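Local atomic coordinates of TRAP dicarboxylate ABC transporter, substrate-binding protein (Roseobacter denitrificans, PDB entry 4OVQ), a protein that binds beta-D-glucuronate in the periplasm, probably to hand it on to a TRAP-type transporter as its substrate-binding component. Residues 161-169 against 199-207; 208-218 against 269-280. One frame throughout, in Å; residues are numbered along the deposited sequence.

Along the chain contact 1 is complete by the time contact 2 begins, and the two follow directly on one another: strand 204-207 of contact 1 runs into helix 209-214 of contact 2 at the junction of Asn207 and Asn208. Their centres lie about 19 Å apart, and beyond this junction the two contacts do not touch. Contact 1 joins strand 165-168, which pairs with strand 184-187 in a small parallel sheet, to an edge strand of the four-stranded mixed sheet. Contact 2 lays the next helix against the long helix 248-282. Both reach beta-D-glucuronate, so one continuous run of chain carries pocket residues into the site from two differently supported pieces of the fold.

Contact 1: residues 161-169 against 199-207; sequences VEGMKVRVM and TGVVDGAEN. With BDP (beta-D-glucopyranuronic acid), chain C.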
loop_
_atom_site.group_PDB
_atom_site.type_symbol
_atom_site.label_atom_id
_atom_site.label_comp_id
_atom_site.label_asym_id
_atom_site.label_seq_id
_atom_site.Cartn_x
_atom_site.Cartn_y
_atom_site.Cartn_z
ATOM N N VAL A 161 8.934 -1.715 -21.313
ATOM C CA VAL A 161 9.573 -1.422 -20.031
ATOM C C VAL A 161 11.096 -1.601 -20.134
ATOM O O VAL A 161 11.852 -1.140 -19.290
ATOM C CB VAL A 161 8.993 -2.334 -18.899
ATOM C CG1 VAL A 161 9.561 -1.975 -17.543
ATOM C CG2 VAL A 161 7.466 -2.232 -18.842
ATOM N N GLU A 162 11.558 -2.286 -21.176
ATOM C CA GLU A 162 12.987 -2.556 -21.293
ATOM C C GLU A 162 13.760 -1.244 -21.313
ATOM O O GLU A 162 13.445 -0.341 -22.085
ATOM C CB GLU A 162 13.282 -3.376 -22.561
ATOM C CG GLU A 162 14.704 -3.207 -23.121
ATOM C CD GLU A 162 15.760 -4.037 -22.404
ATOM O OE1 GLU A 162 15.393 -5.017 -21.715
ATOM O OE2 GLU A 162 16.962 -3.693 -22.545
ATOM N N GLY A 163 14.752 -1.144 -20.430
ATOM C CA GLY A 163 15.610 0.019 -20.334
ATOM C C GLY A 163 15.018 1.164 -19.532
ATOM O O GLY A 163 15.704 2.158 -19.305
HETATM N N MSE A 164 13.765 1.047 -19.104
HETATM C CA MSE A 164 13.125 2.139 -18.373
HETATM C C MSE A 164 13.542 2.129 -16.881
HETATM O O MSE A 164 13.498 1.080 -16.233
HETATM C CB MSE A 164 11.598 2.049 -18.503
HETATM C CG MSE A 164 10.865 3.273 -17.994
HETATM SE SE MSE A 164 8.925 3.085 -18.111
HETATM C CE MSE A 164 8.698 3.263 -20.010
ATOM N N LYS A 165 13.922 3.290 -16.338
ATOM C CA LYS A 165 14.252 3.418 -14.910
ATOM C C LYS A 165 12.939 3.640 -14.200
ATOM O O LYS A 165 12.298 4.676 -14.379
ATOM C CB LYS A 165 15.173 4.619 -14.616
ATOM C CG LYS A 165 16.449 4.685 -15.442
ATOM C CD LYS A 165 17.198 6.015 -15.164
ATOM C CE LYS A 165 16.442 7.277 -15.687
ATOM N NZ LYS A 165 16.733 7.486 -17.149
ATOM N N VAL A 166 12.506 2.659 -13.421
ATOM C CA VAL A 166 11.208 2.751 -12.741
ATOM C C VAL A 166 11.384 2.732 -11.221
ATOM O O VAL A 166 11.983 1.835 -10.649
ATOM C CB VAL A 166 10.260 1.611 -13.151
ATOM C CG1 VAL A 166 8.878 1.848 -12.532
ATOM C CG2 VAL A 166 10.200 1.457 -14.696
ATOM N N ARG A 167 10.883 3.777 -10.572
ATOM C CA ARG A 167 10.895 3.836 -9.125
ATOM C C ARG A 167 9.889 2.843 -8.572
ATOM O O ARG A 167 8.767 2.700 -9.084
ATOM C CB ARG A 167 10.535 5.235 -8.635
ATOM C CG ARG A 167 10.507 5.391 -7.083
ATOM C CD ARG A 167 9.136 5.063 -6.516
ATOM N NE ARG A 167 9.074 5.119 -5.058
ATOM C CZ ARG A 167 7.956 4.934 -4.370
ATOM N NH1 ARG A 167 6.827 4.707 -5.025
ATOM N NH2 ARG A 167 7.981 4.999 -3.042
ATOM N N VAL A 168 10.332 2.193 -7.501
ATOM C CA VAL A 168 9.480 1.311 -6.718
ATOM C C VAL A 168 9.652 1.560 -5.243
ATOM O O VAL A 168 10.586 2.241 -4.815
ATOM C CB VAL A 168 9.787 -0.193 -6.986
ATOM C CG1 VAL A 168 9.349 -0.574 -8.398
ATOM C CG2 VAL A 168 11.265 -0.495 -6.809
HETATM N N MSE A 169 8.726 1.024 -4.450
HETATM C CA MSE A 169 8.887 1.031 -2.993
HETATM C C MSE A 169 10.015 0.131 -2.557
HETATM O O MSE A 169 10.509 -0.656 -3.354
HETATM C CB MSE A 169 7.597 0.582 -2.325
HETATM C CG MSE A 169 6.407 1.544 -2.534
HETATM SE SE MSE A 169 4.803 1.135 -1.534
HETATM C CE MSE A 169 4.178 -0.423 -2.570
ATOM N N THR A 199 13.503 15.664 -12.922
ATOM C CA THR A 199 14.878 15.778 -13.406
ATOM C C THR A 199 15.343 14.597 -14.273
ATOM O O THR A 199 16.408 14.640 -14.870
ATOM C CB THR A 199 15.840 15.860 -12.240
ATOM O OG1 THR A 199 15.766 14.642 -11.475
ATOM C CG2 THR A 199 15.509 17.039 -11.370
ATOM N N GLY A 200 14.521 13.556 -14.381
ATOM C CA GLY A 200 14.895 12.412 -15.198
ATOM C C GLY A 200 15.788 11.388 -14.514
ATOM O O GLY A 200 16.333 10.486 -15.199
ATOM N N VAL A 201 15.973 11.513 -13.196
ATOM C CA VAL A 201 16.672 10.500 -12.420
ATOM C C VAL A 201 15.948 9.151 -12.497
ATOM O O VAL A 201 16.607 8.102 -12.511
ATOM C CB VAL A 201 16.855 10.946 -10.961
ATOM C CG1 VAL A 201 17.295 9.793 -10.081
ATOM C CG2 VAL A 201 17.858 12.102 -10.889
ATOM N N VAL A 202 14.614 9.177 -12.557
ATOM C CA VAL A 202 13.861 7.989 -12.957
ATOM C C VAL A 202 12.985 8.378 -14.129
ATOM O O VAL A 202 12.702 9.550 -14.332
ATOM C CB VAL A 202 13.006 7.373 -11.798
ATOM C CG1 VAL A 202 13.910 6.845 -10.693
ATOM C CG2 VAL A 202 12.017 8.375 -11.207
ATOM N N ASP A 203 12.598 7.396 -14.930
ATOM C CA ASP A 203 11.734 7.629 -16.073
ATOM C C ASP A 203 10.262 7.504 -15.710
ATOM O O ASP A 203 9.414 8.109 -16.341
ATOM C CB ASP A 203 12.028 6.591 -17.162
ATOM C CG ASP A 203 13.456 6.684 -17.706
ATOM O OD1 ASP A 203 13.993 7.815 -17.897
ATOM O OD2 ASP A 203 14.086 5.622 -17.940
ATOM N N GLY A 204 9.945 6.679 -14.722
ATOM C CA GLY A 204 8.568 6.389 -14.386
ATOM C C GLY A 204 8.459 5.828 -12.988
ATOM O O GLY A 204 9.455 5.690 -12.252
ATOM N N ALA A 205 7.229 5.506 -12.631
ATOM C CA ALA A 205 6.924 4.911 -11.354
ATOM C C ALA A 205 5.603 4.162 -11.500
ATOM O O ALA A 205 5.171 3.875 -12.606
ATOM C CB ALA A 205 6.849 6.001 -10.306
ATOM N N GLU A 206 4.976 3.783 -10.389
ATOM C CA GLU A 206 3.714 3.062 -10.454
ATOM C C GLU A 206 2.911 3.300 -9.181
ATOM O O GLU A 206 3.477 3.393 -8.080
ATOM C CB GLU A 206 3.953 1.572 -10.719
ATOM C CG GLU A 206 5.055 0.896 -9.909
ATOM C CD GLU A 206 4.622 0.491 -8.491
ATOM O OE1 GLU A 206 5.311 0.909 -7.517
ATOM O OE2 GLU A 206 3.619 -0.255 -8.341
ATOM N N ASN A 207 1.591 3.434 -9.331
ATOM C CA ASN A 207 0.753 3.709 -8.191
ATOM C C ASN A 207 -0.708 3.722 -8.565
ATOM O O ASN A 207 -1.051 3.557 -9.717
ATOM C CB ASN A 207 1.135 5.028 -7.519
ATOM C CG ASN A 207 1.110 4.912 -6.015
ATOM O OD1 ASN A 207 0.087 4.507 -5.460
ATOM N ND2 ASN A 207 2.226 5.205 -5.349
HETATM C C1 BDP C . 0.738 4.633 -2.011
HETATM C C2 BDP C . 0.587 4.184 -0.580
HETATM C C3 BDP C . 1.599 4.897 0.205
HETATM C C4 BDP C . 2.966 4.586 -0.305
HETATM C C5 BDP C . 3.078 4.954 -1.766
HETATM C C6 BDP C . 4.448 4.610 -2.372
HETATM O O2 BDP C . -0.750 4.629 -0.168
HETATM O O3 BDP C . 1.517 4.304 1.555
HETATM O O4 BDP C . 3.984 5.328 0.490
HETATM O O5 BDP C . 2.071 4.311 -2.535
HETATM O O6A BDP C . 5.483 4.727 -1.652
HETATM O O1 BDP C . -0.160 4.005 -2.879
HETATM O O6B BDP C . 4.424 4.383 -3.607
HETATM O O HOH W 1 16.718 4.919 -18.782
HETATM O O HOH W 2 16.622 10.142 -17.958
HETATM O O HOH W 3 6.472 3.478 -7.780
HETATM O O HOH W 4 6.628 -0.560 -5.695
#
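Lys165 and Asp203 grip each other through both backbone and side chain. The Asp203 carboxylate takes the Lys165 backbone N-H on OD2 at 2.8 Å in an almost straight bond (178°), while Lys165 NZ forms a salt bridge to OD1 at 2.9 Å, coming from above the carboxylate plane. The lysine reaches it because its chain bends at chi3 (-68°) and chi4 (-83°), which curls the ammonium back over the aspartate; two waters also accept from NZ and link it to Gly163 O and Gly200 O. An alanine in place of Asp203 would probably leave the ammonium without its counter-charge and the Lys165 N-H without its acceptor.

Among backbone bonds, Lys165 O accepts from both Asp203 N and Gly204 N, and Arg167 N donates to Gly204 O at 2.9 Å. Glycine suits position 204, since a side chain there would run close to the selenium of Met164. Apolar contact is modest: Val166 CG1 lies 3.8 Å from Ala205 CA.

At the ligand end, Arg167 NH1 and NH2 donate to O6B and O6A of glucuronate, a planar two-pronged fit of guanidinium to carboxylate. Asn207 ND2 gives to the ring oxygen O5 at 3.0 Å, and its OD1 accepts from O1. The two strands, joined by a single bridge, thus present a charge-matched clamp for a sugar acid, consistent with selection for its carboxylate.

Contact 2: residues 208-218 against 269-280; sequences NWPSYESTGHF and WNKREAASRAAV. With BDP (beta-D-glucopyranuronic acid), chain C.
Trp209 lies against Arg277, on residues 269-280 of helix 248-282. Trp209 CB rests 3.9 Å from Glu273 O. CD1 then meets Glu273 CG, while CD2 and CE3 lie on the CB of Arg277. NE1 comes more loosely near Arg277 CD. Arg277 CG sits 3.4 Å from the centroid of the six-membered ring of Trp209 and only 5° off its normal, a CH-pi contact that also brings it against CE2; CZ2 reaches one face of the guanidinium, CZ3 meets Val280 CG2, and the tip, CH2, lies under Arg277 CG. The arginine can cover the ring because its chain runs extended from CG to NE, its charged end continuing to Glu281. A broad indole suits the hole formed by Glu273, Ser276, Arg277 and Val280.

Pro210 is a second knob, with CG 3.3 Å from Trp269 CH2 over one face of that indole; lacking an N-H costs proline nothing in a helix's first turn, and its ring can pack on the indole. Val280 returns the fit: CG1 lies over the Phe218 ring and also meets Glu213 CG at 3.5 Å.

The polar grip centres on Glu213 OE1: Ser276 OG donates to its anti lone pair at 2.8 Å, and Arg272 NH1 meets it on the syn side at 3.1 Å as a salt bridge, the planar groups nearly coplanar. Arg272 NE also donates to Ser276 OG, which holds the hydroxyl between carboxylate and guanidinium.

Asn208 is the N-cap: its OD1 accepts from Ser211 N, while ND2 donates to Ala143 O and lies 3.2 Å from O1 of glucuronate, which Asn208 binds. The arrangement is knobs-into-holes packing of a short helix on a long one, crossing at 46°, which sets the start of helix 209-214 at the glucuronate pocket of this solute-binding fold.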
loop_
_atom_site.group_PDB
_atom_site.type_symbol
_atom_site.label_atom_id
_atom_site.label_comp_id
_atom_site.label_asym_id
_atom_site.label_seq_id
_atom_site.Cartn_x
_atom_site.Cartn_y
_atom_site.Cartn_z
ATOM N N ASN A 208 -1.565 3.888 -7.566
ATOM C CA ASN A 208 -3.004 4.007 -7.822
ATOM C C ASN A 208 -3.354 5.419 -8.339
ATOM O O ASN A 208 -2.529 6.332 -8.334
ATOM C CB ASN A 208 -3.765 3.680 -6.545
ATOM C CG ASN A 208 -3.287 4.487 -5.346
ATOM O OD1 ASN A 208 -3.116 5.694 -5.409
ATOM N ND2 ASN A 208 -3.061 3.794 -4.215
ATOM N N TRP A 209 -4.596 5.608 -8.799
ATOM C CA TRP A 209 -4.991 6.917 -9.320
ATOM C C TRP A 209 -4.855 8.055 -8.326
ATOM O O TRP A 209 -4.339 9.116 -8.660
ATOM C CB TRP A 209 -6.428 6.932 -9.854
ATOM C CG TRP A 209 -6.641 6.186 -11.112
ATOM C CD1 TRP A 209 -7.239 4.977 -11.239
ATOM C CD2 TRP A 209 -6.293 6.607 -12.440
ATOM N NE1 TRP A 209 -7.288 4.603 -12.559
ATOM C CE2 TRP A 209 -6.717 5.590 -13.321
ATOM C CE3 TRP A 209 -5.655 7.736 -12.969
ATOM C CZ2 TRP A 209 -6.531 5.673 -14.713
ATOM C CZ3 TRP A 209 -5.466 7.811 -14.351
ATOM C CH2 TRP A 209 -5.912 6.782 -15.201
ATOM N N PRO A 210 -5.334 7.874 -7.083
ATOM C CA PRO A 210 -5.258 8.996 -6.144
ATOM C C PRO A 210 -3.836 9.477 -5.781
ATOM O O PRO A 210 -3.611 10.666 -5.555
ATOM C CB PRO A 210 -6.024 8.475 -4.920
ATOM C CG PRO A 210 -6.959 7.446 -5.483
ATOM C CD PRO A 210 -6.144 6.771 -6.550
ATOM N N SER A 211 -2.884 8.553 -5.717
ATOM C CA SER A 211 -1.492 8.924 -5.441
ATOM C C SER A 211 -0.870 9.604 -6.654
ATOM O O SER A 211 -0.151 10.574 -6.520
ATOM C CB SER A 211 -0.654 7.697 -5.094
ATOM O OG SER A 211 -0.884 7.234 -3.774
ATOM N N TYR A 212 -1.157 9.077 -7.835
ATOM C CA TYR A 212 -0.640 9.638 -9.087
ATOM C C TYR A 212 -1.080 11.089 -9.185
ATOM O O TYR A 212 -0.314 11.974 -9.549
ATOM C CB TYR A 212 -1.204 8.841 -10.246
ATOM C CG TYR A 212 -0.894 9.303 -11.655
ATOM C CD1 TYR A 212 0.420 9.481 -12.082
ATOM C CD2 TYR A 212 -1.918 9.478 -12.599
ATOM C CE1 TYR A 212 0.692 9.849 -13.378
ATOM C CE2 TYR A 212 -1.636 9.876 -13.892
ATOM C CZ TYR A 212 -0.337 10.055 -14.268
ATOM O OH TYR A 212 -0.086 10.424 -15.563
ATOM N N GLU A 213 -2.326 11.329 -8.792
ATOM C CA GLU A 213 -2.873 12.662 -8.840
ATOM C C GLU A 213 -2.355 13.549 -7.698
ATOM O O GLU A 213 -1.800 14.609 -7.952
ATOM C CB GLU A 213 -4.405 12.555 -8.880
ATOM C CG GLU A 213 -5.128 13.858 -8.993
ATOM C CD GLU A 213 -5.586 14.345 -7.646
ATOM O OE1 GLU A 213 -6.356 13.626 -6.962
ATOM O OE2 GLU A 213 -5.130 15.419 -7.248
ATOM N N SER A 214 -2.465 13.105 -6.439
ATOM C CA SER A 214 -2.182 13.959 -5.263
ATOM C C SER A 214 -0.739 14.443 -5.086
ATOM O O SER A 214 -0.499 15.497 -4.509
ATOM C CB SER A 214 -2.678 13.302 -3.962
ATOM O OG SER A 214 -1.879 12.189 -3.594
ATOM N N THR A 215 0.224 13.657 -5.567
ATOM C CA THR A 215 1.645 13.951 -5.410
ATOM C C THR A 215 2.157 14.875 -6.511
ATOM O O THR A 215 3.297 15.349 -6.445
ATOM C CB THR A 215 2.471 12.666 -5.557
ATOM O OG1 THR A 215 2.148 12.078 -6.834
ATOM C CG2 THR A 215 2.213 11.692 -4.378
ATOM N N GLY A 216 1.325 15.040 -7.528
ATOM C CA GLY A 216 1.697 15.820 -8.698
ATOM C C GLY A 216 2.430 15.011 -9.756
ATOM O O GLY A 216 2.831 15.551 -10.793
ATOM N N HIS A 217 2.588 13.707 -9.532
ATOM C CA HIS A 217 3.373 12.924 -10.469
ATOM C C HIS A 217 2.799 13.025 -11.884
ATOM O O HIS A 217 3.539 13.014 -12.871
ATOM C CB HIS A 217 3.444 11.440 -10.067
ATOM C CG HIS A 217 4.198 11.182 -8.803
ATOM N ND1 HIS A 217 4.194 9.957 -8.178
ATOM C CD2 HIS A 217 4.959 11.996 -8.034
ATOM C CE1 HIS A 217 4.910 10.031 -7.070
ATOM N NE2 HIS A 217 5.382 11.260 -6.955
ATOM N N PHE A 218 1.486 13.162 -12.001
ATOM C CA PHE A 218 0.871 13.189 -13.319
ATOM C C PHE A 218 1.373 14.383 -14.142
ATOM O O PHE A 218 1.367 14.308 -15.360
ATOM C CB PHE A 218 -0.654 13.182 -13.196
ATOM C CG PHE A 218 -1.243 14.492 -12.784
ATOM C CD1 PHE A 218 -1.314 14.866 -11.461
ATOM C CD2 PHE A 218 -1.750 15.355 -13.740
ATOM C CE1 PHE A 218 -1.885 16.083 -11.093
ATOM C CE2 PHE A 218 -2.304 16.546 -13.389
ATOM C CZ PHE A 218 -2.378 16.930 -12.088
ATOM N N TRP A 269 -12.573 6.136 -0.534
ATOM C CA TRP A 269 -11.626 5.658 -1.544
ATOM C C TRP A 269 -12.280 5.490 -2.913
ATOM O O TRP A 269 -11.749 5.954 -3.926
ATOM C CB TRP A 269 -10.984 4.327 -1.114
ATOM C CG TRP A 269 -9.982 3.913 -2.142
ATOM C CD1 TRP A 269 -10.150 2.985 -3.134
ATOM C CD2 TRP A 269 -8.681 4.472 -2.324
ATOM N NE1 TRP A 269 -9.016 2.935 -3.928
ATOM C CE2 TRP A 269 -8.113 3.850 -3.454
ATOM C CE3 TRP A 269 -7.960 5.457 -1.663
ATOM C CZ2 TRP A 269 -6.827 4.168 -3.922
ATOM C CZ3 TRP A 269 -6.705 5.784 -2.129
ATOM C CH2 TRP A 269 -6.145 5.119 -3.249
ATOM N N ASN A 270 -13.434 4.839 -2.967
ATOM C CA ASN A 270 -14.037 4.573 -4.267
ATOM C C ASN A 270 -14.454 5.851 -4.998
ATOM O O ASN A 270 -14.271 5.966 -6.211
ATOM C CB ASN A 270 -15.196 3.573 -4.139
ATOM C CG ASN A 270 -14.703 2.131 -3.959
ATOM O OD1 ASN A 270 -15.141 1.415 -3.054
ATOM N ND2 ASN A 270 -13.788 1.703 -4.828
ATOM N N LYS A 271 -14.950 6.839 -4.266
ATOM C CA LYS A 271 -15.247 8.132 -4.886
ATOM C C LYS A 271 -13.964 8.849 -5.348
ATOM O O LYS A 271 -13.964 9.613 -6.311
ATOM C CB LYS A 271 -16.030 9.006 -3.906
ATOM C CG LYS A 271 -17.472 8.538 -3.719
ATOM C CD LYS A 271 -18.312 9.618 -3.080
ATOM C CE LYS A 271 -18.098 9.653 -1.580
ATOM N NZ LYS A 271 -18.529 10.960 -1.000
ATOM N N ARG A 272 -12.848 8.588 -4.675
ATOM C CA ARG A 272 -11.644 9.369 -4.937
ATOM C C ARG A 272 -10.930 8.860 -6.157
ATOM O O ARG A 272 -10.313 9.644 -6.882
ATOM C CB ARG A 272 -10.686 9.322 -3.752
ATOM C CG ARG A 272 -9.394 10.071 -3.984
ATOM C CD ARG A 272 -9.684 11.460 -4.485
ATOM N NE ARG A 272 -8.467 12.231 -4.621
ATOM C CZ ARG A 272 -7.927 12.971 -3.661
ATOM N NH1 ARG A 272 -6.810 13.643 -3.913
ATOM N NH2 ARG A 272 -8.528 13.085 -2.485
ATOM N N GLU A 273 -10.982 7.546 -6.354
ATOM C CA GLU A 273 -10.331 6.934 -7.501
ATOM C C GLU A 273 -10.919 7.502 -8.780
ATOM O O GLU A 273 -10.212 7.767 -9.742
ATOM C CB GLU A 273 -10.523 5.430 -7.485
ATOM C CG GLU A 273 -9.575 4.670 -8.411
ATOM C CD GLU A 273 -9.073 3.361 -7.809
ATOM O OE1 GLU A 273 -9.297 3.126 -6.612
ATOM O OE2 GLU A 273 -8.457 2.556 -8.533
ATOM N N ALA A 274 -12.228 7.706 -8.781
ATOM C CA ALA A 274 -12.888 8.210 -9.976
ATOM C C ALA A 274 -12.616 9.688 -10.191
ATOM O O ALA A 274 -12.390 10.125 -11.328
ATOM C CB ALA A 274 -14.378 7.959 -9.879
ATOM N N ALA A 275 -12.672 10.457 -9.107
ATOM C CA ALA A 275 -12.419 11.893 -9.149
ATOM C C ALA A 275 -10.978 12.190 -9.550
ATOM O O ALA A 275 -10.719 13.112 -10.323
ATOM C CB ALA A 275 -12.727 12.523 -7.794
ATOM N N SER A 276 -10.043 11.416 -8.995
ATOM C CA SER A 276 -8.621 11.551 -9.324
ATOM C C SER A 276 -8.383 11.238 -10.777
ATOM O O SER A 276 -7.714 11.986 -11.497
ATOM C CB SER A 276 -7.770 10.599 -8.437
ATOM O OG SER A 276 -7.690 11.145 -7.155
ATOM N N ARG A 277 -8.893 10.097 -11.212
ATOM C CA ARG A 277 -8.700 9.717 -12.592
ATOM C C ARG A 277 -9.283 10.784 -13.532
ATOM O O ARG A 277 -8.680 11.125 -14.558
ATOM C CB ARG A 277 -9.339 8.366 -12.877
ATOM C CG ARG A 277 -9.162 7.988 -14.325
ATOM C CD ARG A 277 -9.934 6.775 -14.744
ATOM N NE ARG A 277 -9.774 6.548 -16.176
ATOM C CZ ARG A 277 -9.763 5.352 -16.750
ATOM N NH1 ARG A 277 -9.944 4.260 -16.021
ATOM N NH2 ARG A 277 -9.595 5.252 -18.064
ATOM N N ALA A 278 -10.445 11.322 -13.170
ATOM C CA ALA A 278 -11.100 12.297 -14.040
ATOM C C ALA A 278 -10.325 13.608 -14.100
ATOM O O ALA A 278 -10.183 14.217 -15.168
ATOM C CB ALA A 278 -12.516 12.541 -13.579
ATOM N N ALA A 279 -9.810 14.042 -12.958
ATOM C CA ALA A 279 -9.056 15.282 -12.910
ATOM C C ALA A 279 -7.756 15.200 -13.714
ATOM O O ALA A 279 -7.353 16.180 -14.360
ATOM C CB ALA A 279 -8.781 15.676 -11.470
ATOM N N VAL A 280 -7.079 14.052 -13.704
ATOM C CA VAL A 280 -5.819 13.992 -14.450
ATOM C C VAL A 280 -6.036 13.784 -15.952
ATOM O O VAL A 280 -5.225 14.248 -16.751
ATOM C CB VAL A 280 -4.811 12.936 -13.892
ATOM C CG1 VAL A 280 -4.668 13.093 -12.413
ATOM C CG2 VAL A 280 -5.245 11.519 -14.242
HETATM C C1 BDP C . 0.738 4.633 -2.011
HETATM C C2 BDP C . 0.587 4.184 -0.580
HETATM C C3 BDP C . 1.599 4.897 0.205
HETATM C C4 BDP C . 2.966 4.586 -0.305
HETATM C C5 BDP C . 3.078 4.954 -1.766
HETATM C C6 BDP C . 4.448 4.610 -2.372
HETATM O O2 BDP C . -0.750 4.629 -0.168
HETATM O O3 BDP C . 1.517 4.304 1.555
HETATM O O4 BDP C . 3.984 5.328 0.490
HETATM O O5 BDP C . 2.071 4.311 -2.535
HETATM O O6A BDP C . 5.483 4.727 -1.652
HETATM O O1 BDP C . -0.160 4.005 -2.879
HETATM O O6B BDP C . 4.424 4.383 -3.607
HETATM O O HOH W 5 -5.851 2.875 -8.782
#